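Local coordinates for protein type-2 restriction enzyme AgeI (Thalassobius gelatinovorus, PDB 5DWA) that recognises the double-stranded DNA sequence 5'-ACCGGT-3' and cleaves it after the first A, leaving 5'-phosphate ends, at residues Leu171-Ser176 with Ser222-Tyr227; Asp177-Ser182 with His231-Ala236. All coordinates share one frame; numbering follows the deposited sequence. Where two conformers were deposited one is given.

Contacts 1 and 2 lie side by side, their centres about 10 Å apart, on the same side of the centre of the chain. Along the sequence their segments alternate: 171-176 leads straight into 177-182, which enters helix 178-187, and 222-227, the beginning of helix 223-230, is followed after three residues by 231-236. The first pair lies between strands 159-168 and 191-196, and the second leads into strand 236-239, all of the same mixed sheet. The contacts also touch: Tyr227 packs on Ile179, and Val175 on Phe234. Contact 1 faces the bound DNA, whereas contact 2 is a buried contact beside it, where residues of 177-182 also pack on the second subunit.

Contact 1. Residues Leu171-Ser176 with Ser222-Tyr227; sequences LAERVS and SDKRNY. With nucleotides of chain D; nucleotides of chain C.
The loop 171-176 passes the first turn of helix 223-230, with Val175 and Lys224 closest at 7.8 Å between CA atoms. Lys224 spans the gap: its aliphatic chain slides past Leu171, CD lying 3.6 Å from Leu171 CB, while CG packs against Val175 CG1. Bends at chi3 (-77°) and chi4 (-86°) place CE and NZ so that the ammonium group meets several oxygens. NZ donates to Ala172 O at 3.0 Å from above the carbonyl plane, to the syn lone pair of Asp223 OD1, and to OP2 of DG3 of chain D; a weak bond to Glu173 OE2 completes a salt-bridge network. An alanine in place of Lys224 would probably leave the clustered carboxylates of Glu173 and Asp223 without their positive mate and the phosphate without one of its donors. These two acids meet tip to tip, their planes turned 70° apart, with Glu173 OE2 only 2.5 Å from Asp223 OD2. The other oxygen of Glu173, OE1, accepts from Tyr227 OH (3.0 Å) on its syn side and lies in the plane of the ring at its edge, carboxylate and ring nearly perpendicular. Val175 CG1 also approaches the ring edge, 4.1 Å from Tyr227 CE2. Asp223 N donates almost straight to OP1 of DG3 of chain D at 3.0 Å, and Ser222 caps the helix through a weak bond from Arg225 N to its OG. On the far side of the loop, Arg174 CD lies against the base of DC6 of chain C, and Arg174 NH2 donates to N7 of a guanine base of the bound DNA. A helix N-terminus holding a backbone phosphate beside a base-contacting loop marks this as part of the DNA-binding face of the PD-(D/E)XK nuclease.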
ATOM      1  N   LEU A 171      -4.986  -4.821  -7.811  1.00 14.34           N
ATOM      2  CA  LEU A 171      -5.016  -5.589  -6.572  1.00 14.67           C
ATOM      3  C   LEU A 171      -3.685  -5.565  -5.828  1.00 15.26           C
ATOM      4  O   LEU A 171      -3.664  -5.305  -4.622  1.00 16.14           O
ATOM      5  CB  LEU A 171      -5.436  -7.029  -6.865  1.00 14.65           C
ATOM      6  CG  LEU A 171      -6.830  -7.187  -7.474  1.00 15.03           C
ATOM      7  CD1 LEU A 171      -7.174  -8.663  -7.662  1.00 17.81           C
ATOM      8  CD2 LEU A 171      -7.894  -6.485  -6.609  1.00 16.21           C
ATOM      9  N   ALA A 172      -2.586  -5.811  -6.553  1.00 15.67           N
ATOM     10  CA  ALA A 172      -1.252  -5.969  -5.951  1.00 17.17           C
ATOM     11  C   ALA A 172      -1.382  -6.780  -4.670  1.00 18.31           C
ATOM     12  O   ALA A 172      -2.048  -7.810  -4.673  1.00 19.61           O
ATOM     13  CB  ALA A 172      -0.593  -4.615  -5.686  1.00 18.07           C
ATOM     14  N   GLU A 173      -0.779  -6.339  -3.573  1.00 16.61           N
ATOM     15  CA  GLU A 173      -1.106  -6.980  -2.300  1.00 17.97           C
ATOM     16  C   GLU A 173      -1.976  -6.055  -1.471  1.00 16.99           C
ATOM     17  O   GLU A 173      -2.291  -6.336  -0.315  1.00 18.80           O
ATOM     18  CB  GLU A 173       0.152  -7.368  -1.524  1.00 19.97           C
ATOM     19  CG  GLU A 173       0.841  -8.621  -2.051  1.00 22.72           C
ATOM     20  CD  GLU A 173      -0.070  -9.836  -2.093  1.00 24.37           C
ATOM     21  OE1 GLU A 173      -1.013  -9.939  -1.274  1.00 26.95           O
ATOM     22  OE2 GLU A 173       0.157 -10.695  -2.964  1.00 24.08           O
ATOM     23  N   ARG A 174      -2.375  -4.950  -2.083  1.00 15.02           N
ATOM     24  CA  ARG A 174      -3.205  -3.973  -1.403  1.00 14.66           C
ATOM     25  C   ARG A 174      -4.609  -4.511  -1.147  1.00 15.24           C
ATOM     26  O   ARG A 174      -5.301  -4.037  -0.252  1.00 15.72           O
ATOM     27  CB  ARG A 174      -3.251  -2.684  -2.218  1.00 15.87           C
ATOM     28  CG  ARG A 174      -1.988  -1.859  -2.068  1.00 15.87           C
ATOM     29  CD  ARG A 174      -1.993  -0.655  -2.977  1.00 14.99           C
ATOM     30  NE  ARG A 174      -1.673  -1.013  -4.352  1.00 14.47           N
ATOM     31  CZ  ARG A 174      -2.568  -1.223  -5.308  1.00 13.88           C
ATOM     32  NH1 ARG A 174      -3.870  -1.067  -5.067  1.00 14.91           N
ATOM     33  NH2 ARG A 174      -2.163  -1.567  -6.524  1.00 13.54           N
ATOM     34  N   VAL A 175      -5.016  -5.533  -1.890  1.00 16.38           N
ATOM     35  CA  VAL A 175      -6.329  -6.117  -1.669  1.00 16.43           C
ATOM     36  C   VAL A 175      -6.364  -6.815  -0.299  1.00 16.33           C
ATOM     37  O   VAL A 175      -7.431  -6.992   0.294  1.00 15.70           O
ATOM     38  CB  VAL A 175      -6.717  -7.085  -2.816  1.00 16.77           C
ATOM     39  CG1 VAL A 175      -5.772  -8.280  -2.863  1.00 17.64           C
ATOM     40  CG2 VAL A 175      -8.171  -7.549  -2.665  1.00 16.93           C
ATOM     41  N   SER A 176      -5.195  -7.197   0.210  0.50 18.06           N
ATOM     42  CA  SER A 176      -5.114  -7.776   1.546  0.50 18.83           C
ATOM     43  C   SER A 176      -5.581  -6.782   2.611  0.50 18.53           C
ATOM     44  O   SER A 176      -6.059  -7.189   3.674  0.50 19.63           O
ATOM     45  CB  SER A 176      -3.689  -8.246   1.843  0.50 20.77           C
ATOM     46  OG  SER A 176      -3.254  -9.175   0.868  0.50 21.83           O
ATOM     47  N   SER A 222      -3.199 -17.139  -8.514  1.00 20.71           N
ATOM     48  CA  SER A 222      -2.353 -16.239  -7.753  1.00 19.18           C
ATOM     49  C   SER A 222      -2.846 -16.271  -6.317  1.00 18.86           C
ATOM     50  O   SER A 222      -3.908 -16.836  -6.042  1.00 18.62           O
ATOM     51  CB  SER A 222      -2.424 -14.826  -8.307  1.00 18.07           C
ATOM     52  OG  SER A 222      -3.721 -14.298  -8.079  1.00 19.38           O
ATOM     53  N   ASP A 223      -2.106 -15.666  -5.398  1.00 19.00           N
ATOM     54  CA  ASP A 223      -2.544 -15.689  -4.008  1.00 19.74           C
ATOM     55  C   ASP A 223      -3.855 -14.922  -3.858  1.00 20.07           C
ATOM     56  O   ASP A 223      -4.669 -15.237  -2.995  1.00 20.24           O
ATOM     57  CB  ASP A 223      -1.461 -15.134  -3.081  1.00 21.65           C
ATOM     58  CG  ASP A 223      -1.123 -13.691  -3.364  1.00 23.28           C
ATOM     59  OD1 ASP A 223      -1.526 -13.165  -4.421  1.00 22.73           O
ATOM     60  OD2 ASP A 223      -0.430 -13.093  -2.518  1.00 25.08           O
ATOM     61  N   LYS A 224      -4.068 -13.943  -4.730  1.00 19.11           N
ATOM     62  CA  LYS A 224      -5.300 -13.173  -4.718  1.00 19.62           C
ATOM     63  C   LYS A 224      -6.509 -14.016  -5.102  1.00 19.00           C
ATOM     64  O   LYS A 224      -7.577 -13.869  -4.513  1.00 19.01           O
ATOM     65  CB  LYS A 224      -5.166 -11.965  -5.639  1.00 20.77           C
ATOM     66  CG  LYS A 224      -4.361 -10.846  -5.011  1.00 22.94           C
ATOM     67  CD  LYS A 224      -3.630 -10.050  -6.036  1.00 25.87           C
ATOM     68  CE  LYS A 224      -2.413 -10.794  -6.517  1.00 24.56           C
ATOM     69  NZ  LYS A 224      -1.234 -10.553  -5.647  1.00 24.34           N
ATOM     70  N   ARG A 225      -6.356 -14.902  -6.082  0.74 19.15           N
ATOM     71  CA  ARG A 225      -7.468 -15.770  -6.447  0.74 18.95           C
ATOM     72  C   ARG A 225      -7.774 -16.723  -5.294  0.74 19.78           C
ATOM     73  O   ARG A 225      -8.932 -17.059  -5.047  0.74 20.23           O
ATOM     74  CB  ARG A 225      -7.178 -16.559  -7.722  0.74 19.20           C
ATOM     75  CG  ARG A 225      -8.346 -17.439  -8.153  0.74 19.99           C
ATOM     76  CD  ARG A 225      -8.097 -18.117  -9.488  0.74 20.95           C
ATOM     77  NE  ARG A 225      -8.032 -17.157 -10.582  0.74 20.94           N
ATOM     78  CZ  ARG A 225      -9.067 -16.816 -11.343  0.74 20.41           C
ATOM     79  NH1 ARG A 225     -10.266 -17.351 -11.127  0.74 20.10           N
ATOM     80  NH2 ARG A 225      -8.908 -15.928 -12.313  0.74 19.94           N
ATOM     81  N   ASN A 226      -6.731 -17.137  -4.583  1.00 20.78           N
ATOM     82  CA  ASN A 226      -6.898 -17.998  -3.417  1.00 22.55           C
ATOM     83  C   ASN A 226      -7.683 -17.301  -2.300  1.00 21.50           C
ATOM     84  O   ASN A 226      -8.457 -17.943  -1.604  1.00 21.42           O
ATOM     85  CB  ASN A 226      -5.533 -18.469  -2.888  1.00 25.39           C
ATOM     86  CG  ASN A 226      -4.864 -19.486  -3.801  1.00 30.48           C
ATOM     87  OD1 ASN A 226      -5.533 -20.216  -4.532  1.00 32.77           O
ATOM     88  ND2 ASN A 226      -3.538 -19.544  -3.753  1.00 32.50           N
ATOM     89  N   TYR A 227      -7.487 -15.992  -2.138  1.00 21.94           N
ATOM     90  CA  TYR A 227      -8.253 -15.222  -1.153  1.00 22.01           C
ATOM     91  C   TYR A 227      -9.749 -15.391  -1.388  1.00 21.07           C
ATOM     92  O   TYR A 227     -10.533 -15.551  -0.449  1.00 20.59           O
ATOM     93  CB  TYR A 227      -7.915 -13.724  -1.217  1.00 22.83           C
ATOM     94  CG  TYR A 227      -6.488 -13.328  -0.891  1.00 25.19           C
ATOM     95  CD1 TYR A 227      -5.693 -14.093  -0.048  1.00 26.69           C
ATOM     96  CD2 TYR A 227      -5.943 -12.166  -1.427  1.00 25.76           C
ATOM     97  CE1 TYR A 227      -4.391 -13.715   0.245  1.00 28.15           C
ATOM     98  CE2 TYR A 227      -4.645 -11.782  -1.143  1.00 26.33           C
ATOM     99  CZ  TYR A 227      -3.874 -12.559  -0.305  1.00 27.59           C
ATOM    100  OH  TYR A 227      -2.579 -12.180  -0.021  1.00 29.17           O
TER
ATOM    101  P    DG D   3       1.269 -13.464  -6.561  1.00 23.97           P
ATOM    102  OP1  DG D   3       0.637 -14.752  -6.190  1.00 24.96           O
ATOM    103  OP2  DG D   3       0.500 -12.449  -7.304  1.00 23.97           O
ATOM    104  O5'  DG D   3       1.868 -12.778  -5.244  1.00 23.61           O
ATOM    105  C5'  DG D   3       2.756 -13.521  -4.426  1.00 23.51           C
ATOM    106  C4'  DG D   3       3.846 -12.649  -3.814  1.00 21.08           C
ATOM    107  O4'  DG D   3       4.690 -12.067  -4.847  1.00 19.89           O
ATOM    108  C3'  DG D   3       3.375 -11.482  -2.959  1.00 20.72           C
ATOM    109  O3'  DG D   3       4.321 -11.322  -1.892  1.00 21.72           O
ATOM    110  C2'  DG D   3       3.431 -10.309  -3.946  1.00 20.04           C
ATOM    111  C1'  DG D   3       4.701 -10.655  -4.714  1.00 18.68           C
ATOM    112  N9   DG D   3       4.787 -10.095  -6.063  1.00 18.40           N
ATOM    113  C8   DG D   3       3.839 -10.167  -7.055  1.00 16.92           C
ATOM    114  N7   DG D   3       4.223  -9.621  -8.180  1.00 17.59           N
ATOM    115  C5   DG D   3       5.525  -9.195  -7.927  1.00 17.86           C
ATOM    116  C6   DG D   3       6.462  -8.545  -8.773  1.00 16.84           C
ATOM    117  O6   DG D   3       6.327  -8.206  -9.949  1.00 17.78           O
ATOM    118  N1   DG D   3       7.657  -8.287  -8.118  1.00 16.44           N
ATOM    119  C2   DG D   3       7.928  -8.622  -6.818  1.00 18.52           C
ATOM    120  N2   DG D   3       9.143  -8.290  -6.362  1.00 20.09           N
ATOM    121  N3   DG D   3       7.061  -9.233  -6.014  1.00 18.18           N
ATOM    122  C4   DG D   3       5.892  -9.493  -6.638  1.00 17.86           C
TER
ATOM    123  P    DC C   6      -6.194   2.257  -5.155  1.00 23.56           P
ATOM    124  OP1  DC C   6      -7.292   1.915  -6.043  1.00 23.86           O
ATOM    125  OP2  DC C   6      -5.746   1.371  -4.066  1.00 27.58           O
ATOM    126  O5'  DC C   6      -4.933   2.531  -6.094  1.00 17.38           O
ATOM    127  C5'  DC C   6      -5.039   3.464  -7.127  1.00 15.04           C
ATOM    128  C4'  DC C   6      -3.685   3.652  -7.766  1.00 12.75           C
ATOM    129  O4'  DC C   6      -2.732   4.091  -6.776  1.00 13.05           O
ATOM    130  C3'  DC C   6      -3.090   2.416  -8.418  1.00 11.36           C
ATOM    131  O3'  DC C   6      -2.469   2.819  -9.604  1.00 11.16           O
ATOM    132  C2'  DC C   6      -2.061   1.927  -7.389  1.00 11.86           C
ATOM    133  C1'  DC C   6      -1.607   3.231  -6.748  1.00 13.01           C
ATOM    134  N1   DC C   6      -1.217   3.102  -5.331  1.00 12.67           N
ATOM    135  C2   DC C   6       0.046   3.521  -4.898  1.00 13.16           C
ATOM    136  O2   DC C   6       0.867   3.949  -5.717  1.00 13.75           O
ATOM    137  N3   DC C   6       0.348   3.419  -3.580  1.00 13.80           N
ATOM    138  C4   DC C   6      -0.558   2.964  -2.721  1.00 14.24           C
ATOM    139  N4   DC C   6      -0.211   2.876  -1.436  1.00 14.75           N
ATOM    140  C5   DC C   6      -1.855   2.569  -3.139  1.00 13.79           C
ATOM    141  C6   DC C   6      -2.144   2.658  -4.434  1.00 12.89           C
TER
ATOM    142  P    DA D   4       3.887 -10.805  -0.440  1.00 22.50           P
ATOM    143  OP1  DA D   4       4.852 -11.426   0.505  1.00 25.16           O
ATOM    144  OP2  DA D   4       2.432 -10.998  -0.253  1.00 23.02           O
ATOM    145  O5'  DA D   4       4.173  -9.234  -0.501  1.00 22.04           O
ATOM    146  C5'  DA D   4       5.493  -8.767  -0.342  1.00 21.27           C
ATOM    147  C4'  DA D   4       5.602  -7.305  -0.710  1.00 20.28           C
ATOM    148  O4'  DA D   4       5.616  -7.159  -2.145  1.00 19.64           O
ATOM    149  C3'  DA D   4       4.461  -6.412  -0.214  1.00 20.14           C
ATOM    150  O3'  DA D   4       5.007  -5.214   0.226  1.00 21.96           O
ATOM    151  C2'  DA D   4       3.650  -6.166  -1.480  1.00 18.51           C
ATOM    152  C1'  DA D   4       4.791  -6.076  -2.468  1.00 18.12           C
ATOM    153  N9   DA D   4       4.402  -6.177  -3.854  1.00 16.67           N
ATOM    154  C8   DA D   4       3.194  -6.565  -4.356  1.00 15.63           C
ATOM    155  N7   DA D   4       3.142  -6.556  -5.664  1.00 15.59           N
ATOM    156  C5   DA D   4       4.414  -6.130  -6.037  1.00 14.85           C
ATOM    157  C6   DA D   4       5.011  -5.893  -7.288  1.00 14.43           C
ATOM    158  N6   DA D   4       4.386  -6.077  -8.452  1.00 15.14           N
ATOM    159  N1   DA D   4       6.289  -5.472  -7.296  1.00 15.66           N
ATOM    160  C2   DA D   4       6.921  -5.287  -6.135  1.00 15.41           C
ATOM    161  N3   DA D   4       6.464  -5.472  -4.902  1.00 15.86           N
ATOM    162  C4   DA D   4       5.193  -5.896  -4.928  1.00 14.80           C
TER

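Contact 2. Residues Asp177-Ser182 with His231-Ala236; sequences DDIPAS and HGDFSA
Ser182 provides the hydrogen bond of this contact: with OG anti to the backbone N (chi1 -175°), it donates to Asp233 O over 2.6 Å, in the carbonyl plane. The N-terminal part of helix 178-187 is thereby tied to the loop that follows helix 223-230. The same hydroxyl lies obliquely to the Phe234 ring, Ser182 OG being 3.3 Å from Phe234 CD1, and also bonds Ser192 OG of strand 191-196.

Apolar packing centres on Phe234. Asp178 CB meets the edge of the Phe234 ring in its plane, 3.9 Å from CZ. Ile179 CG1 approaches CE2 of the same ring obliquely at 4.2 Å. His166 adds an edge-to-face ring contact with Phe234.

Charged groups here are engaged outside the contact. The Asp233 carboxylate rests on Ile179, Asp233 CG lying 3.6 Å from Ile179 CG2, but its OD1 is bridged to Arg183. The carboxylate of Asp178 turns away from Phe234 to His166 and Lys168.

Buried packing thus seats helix 178-187, the crossover helix of the beta-alpha-beta unit that links the adjacent parallel strands 159-168 and 191-196, against the loop entering strand 236-239, within the nuclease's mixed-sheet core.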
ATOM      1  N   ASP A 177      -5.461  -5.488   2.311  1.00 18.23           N
ATOM      2  CA  ASP A 177      -5.952  -4.428   3.203  1.00 18.07           C
ATOM      3  C   ASP A 177      -7.455  -4.557   3.426  1.00 17.49           C
ATOM      4  O   ASP A 177      -7.970  -4.177   4.477  1.00 18.60           O
ATOM      5  CB  ASP A 177      -5.679  -3.020   2.645  1.00 19.56           C
ATOM      6  CG  ASP A 177      -4.207  -2.718   2.459  1.00 22.34           C
ATOM      7  OD1 ASP A 177      -3.357  -3.570   2.791  1.00 24.18           O
ATOM      8  OD2 ASP A 177      -3.902  -1.606   1.972  1.00 23.96           O
ATOM      9  N   ASP A 178      -8.154  -5.059   2.412  1.00 15.88           N
ATOM     10  CA  ASP A 178      -9.612  -5.171   2.453  1.00 15.43           C
ATOM     11  C   ASP A 178     -10.108  -6.421   3.149  1.00 14.62           C
ATOM     12  O   ASP A 178     -11.261  -6.491   3.536  1.00 15.77           O
ATOM     13  CB  ASP A 178     -10.189  -5.168   1.040  1.00 16.20           C
ATOM     14  CG  ASP A 178      -9.947  -3.867   0.316  1.00 18.39           C
ATOM     15  OD1 ASP A 178     -10.841  -2.990   0.374  1.00 19.23           O
ATOM     16  OD2 ASP A 178      -8.870  -3.732  -0.304  1.00 19.60           O
ATOM     17  N   ILE A 179      -9.253  -7.426   3.293  1.00 15.48           N
ATOM     18  CA  ILE A 179      -9.726  -8.713   3.788  1.00 15.35           C
ATOM     19  C   ILE A 179     -10.274  -8.658   5.226  1.00 16.27           C
ATOM     20  O   ILE A 179     -11.353  -9.180   5.482  1.00 16.97           O
ATOM     21  CB  ILE A 179      -8.615  -9.777   3.680  1.00 17.30           C
ATOM     22  CG1 ILE A 179      -8.373 -10.104   2.210  1.00 19.24           C
ATOM     23  CG2 ILE A 179      -8.991 -11.036   4.439  1.00 18.34           C
ATOM     24  CD1 ILE A 179      -7.146 -10.980   1.976  1.00 19.96           C
ATOM     25  N   PRO A 180      -9.565  -7.999   6.163  1.00 16.31           N
ATOM     26  CA  PRO A 180     -10.180  -7.987   7.500  1.00 18.14           C
ATOM     27  C   PRO A 180     -11.519  -7.246   7.530  1.00 17.31           C
ATOM     28  O   PRO A 180     -12.453  -7.740   8.147  1.00 18.29           O
ATOM     29  CB  PRO A 180      -9.128  -7.277   8.362  1.00 19.27           C
ATOM     30  CG  PRO A 180      -7.830  -7.534   7.646  1.00 19.16           C
ATOM     31  CD  PRO A 180      -8.192  -7.458   6.192  1.00 17.18           C
ATOM     32  N   ALA A 181     -11.617  -6.103   6.857  1.00 15.74           N
ATOM     33  CA  ALA A 181     -12.893  -5.394   6.769  1.00 15.69           C
ATOM     34  C   ALA A 181     -13.961  -6.288   6.159  1.00 15.30           C
ATOM     35  O   ALA A 181     -15.091  -6.339   6.637  1.00 15.50           O
ATOM     36  CB  ALA A 181     -12.745  -4.117   5.950  1.00 14.79           C
ATOM     37  N   SER A 182     -13.597  -6.999   5.100  1.00 15.00           N
ATOM     38  CA  SER A 182     -14.552  -7.825   4.386  1.00 13.79           C
ATOM     39  C   SER A 182     -15.071  -8.959   5.258  1.00 14.83           C
ATOM     40  O   SER A 182     -16.268  -9.240   5.271  1.00 15.08           O
ATOM     41  CB  SER A 182     -13.926  -8.382   3.109  1.00 14.68           C
ATOM     42  OG  SER A 182     -14.890  -9.096   2.360  1.00 14.31           O
ATOM     43  N   HIS A 231     -10.279 -19.061   0.357  1.00 22.03           N
ATOM     44  CA  HIS A 231     -10.587 -18.586   1.702  1.00 23.28           C
ATOM     45  C   HIS A 231     -11.978 -17.954   1.821  1.00 23.35           C
ATOM     46  O   HIS A 231     -12.512 -17.828   2.924  1.00 24.39           O
ATOM     47  CB  HIS A 231      -9.531 -17.578   2.157  1.00 26.50           C
ATOM     48  CG  HIS A 231      -8.155 -18.155   2.284  1.00 31.80           C
ATOM     49  ND1 HIS A 231      -7.024 -17.373   2.374  1.00 34.29           N
ATOM     50  CD2 HIS A 231      -7.730 -19.440   2.340  1.00 33.91           C
ATOM     51  CE1 HIS A 231      -5.961 -18.150   2.477  1.00 35.39           C
ATOM     52  NE2 HIS A 231      -6.362 -19.409   2.459  1.00 35.18           N
ATOM     53  N   GLY A 232     -12.559 -17.556   0.692  1.00 20.80           N
ATOM     54  CA  GLY A 232     -13.869 -16.921   0.690  1.00 19.18           C
ATOM     55  C   GLY A 232     -13.893 -15.568   1.375  1.00 18.52           C
ATOM     56  O   GLY A 232     -14.831 -15.250   2.111  1.00 19.16           O
ATOM     57  N   ASP A 233     -12.867 -14.762   1.118  1.00 17.67           N
ATOM     58  CA  ASP A 233     -12.693 -13.493   1.822  1.00 17.10           C
ATOM     59  C   ASP A 233     -13.653 -12.389   1.359  1.00 16.72           C
ATOM     60  O   ASP A 233     -13.720 -11.341   1.993  1.00 17.83           O
ATOM     61  CB  ASP A 233     -11.251 -13.001   1.672  1.00 18.76           C
ATOM     62  CG  ASP A 233     -10.266 -13.811   2.494  1.00 20.92           C
ATOM     63  OD1 ASP A 233     -10.686 -14.400   3.514  1.00 21.53           O
ATOM     64  OD2 ASP A 233      -9.072 -13.847   2.124  1.00 22.12           O
ATOM     65  N   PHE A 234     -14.377 -12.622   0.263  1.00 15.32           N
ATOM     66  CA  PHE A 234     -15.356 -11.664  -0.274  1.00 15.34           C
ATOM     67  C   PHE A 234     -16.620 -12.395  -0.710  1.00 15.69           C
ATOM     68  O   PHE A 234     -16.574 -13.579  -1.041  1.00 16.91           O
ATOM     69  CB  PHE A 234     -14.779 -10.875  -1.469  1.00 13.89           C
ATOM     70  CG  PHE A 234     -13.566 -10.074  -1.130  1.00 14.28           C
ATOM     71  CD1 PHE A 234     -13.684  -8.780  -0.651  1.00 14.76           C
ATOM     72  CD2 PHE A 234     -12.301 -10.622  -1.267  1.00 14.38           C
ATOM     73  CE1 PHE A 234     -12.561  -8.045  -0.316  1.00 14.89           C
ATOM     74  CE2 PHE A 234     -11.174  -9.896  -0.939  1.00 15.26           C
ATOM     75  CZ  PHE A 234     -11.301  -8.601  -0.467  1.00 15.00           C
ATOM     76  N   SER A 235     -17.748 -11.688  -0.715  1.00 14.70           N
ATOM     77  CA  SER A 235     -19.018 -12.285  -1.123  1.00 15.20           C
ATOM     78  C   SER A 235     -18.956 -12.714  -2.579  1.00 15.19           C
ATOM     79  O   SER A 235     -19.504 -13.748  -2.968  1.00 17.53           O
ATOM     80  CB  SER A 235     -20.175 -11.306  -0.920  1.00 15.75           C
ATOM     81  OG  SER A 235     -20.288 -10.924   0.435  1.00 16.08           O
ATOM     82  N   ALA A 236     -18.289 -11.885  -3.376  1.00 14.57           N
ATOM     83  CA  ALA A 236     -18.130 -12.104  -4.806  1.00 15.77           C
ATOM     84  C   ALA A 236     -17.118 -11.107  -5.325  1.00 14.91           C
ATOM     85  O   ALA A 236     -16.865 -10.093  -4.687  1.00 15.45           O
ATOM     86  CB  ALA A 236     -19.441 -11.947  -5.536  1.00 15.84           C
TER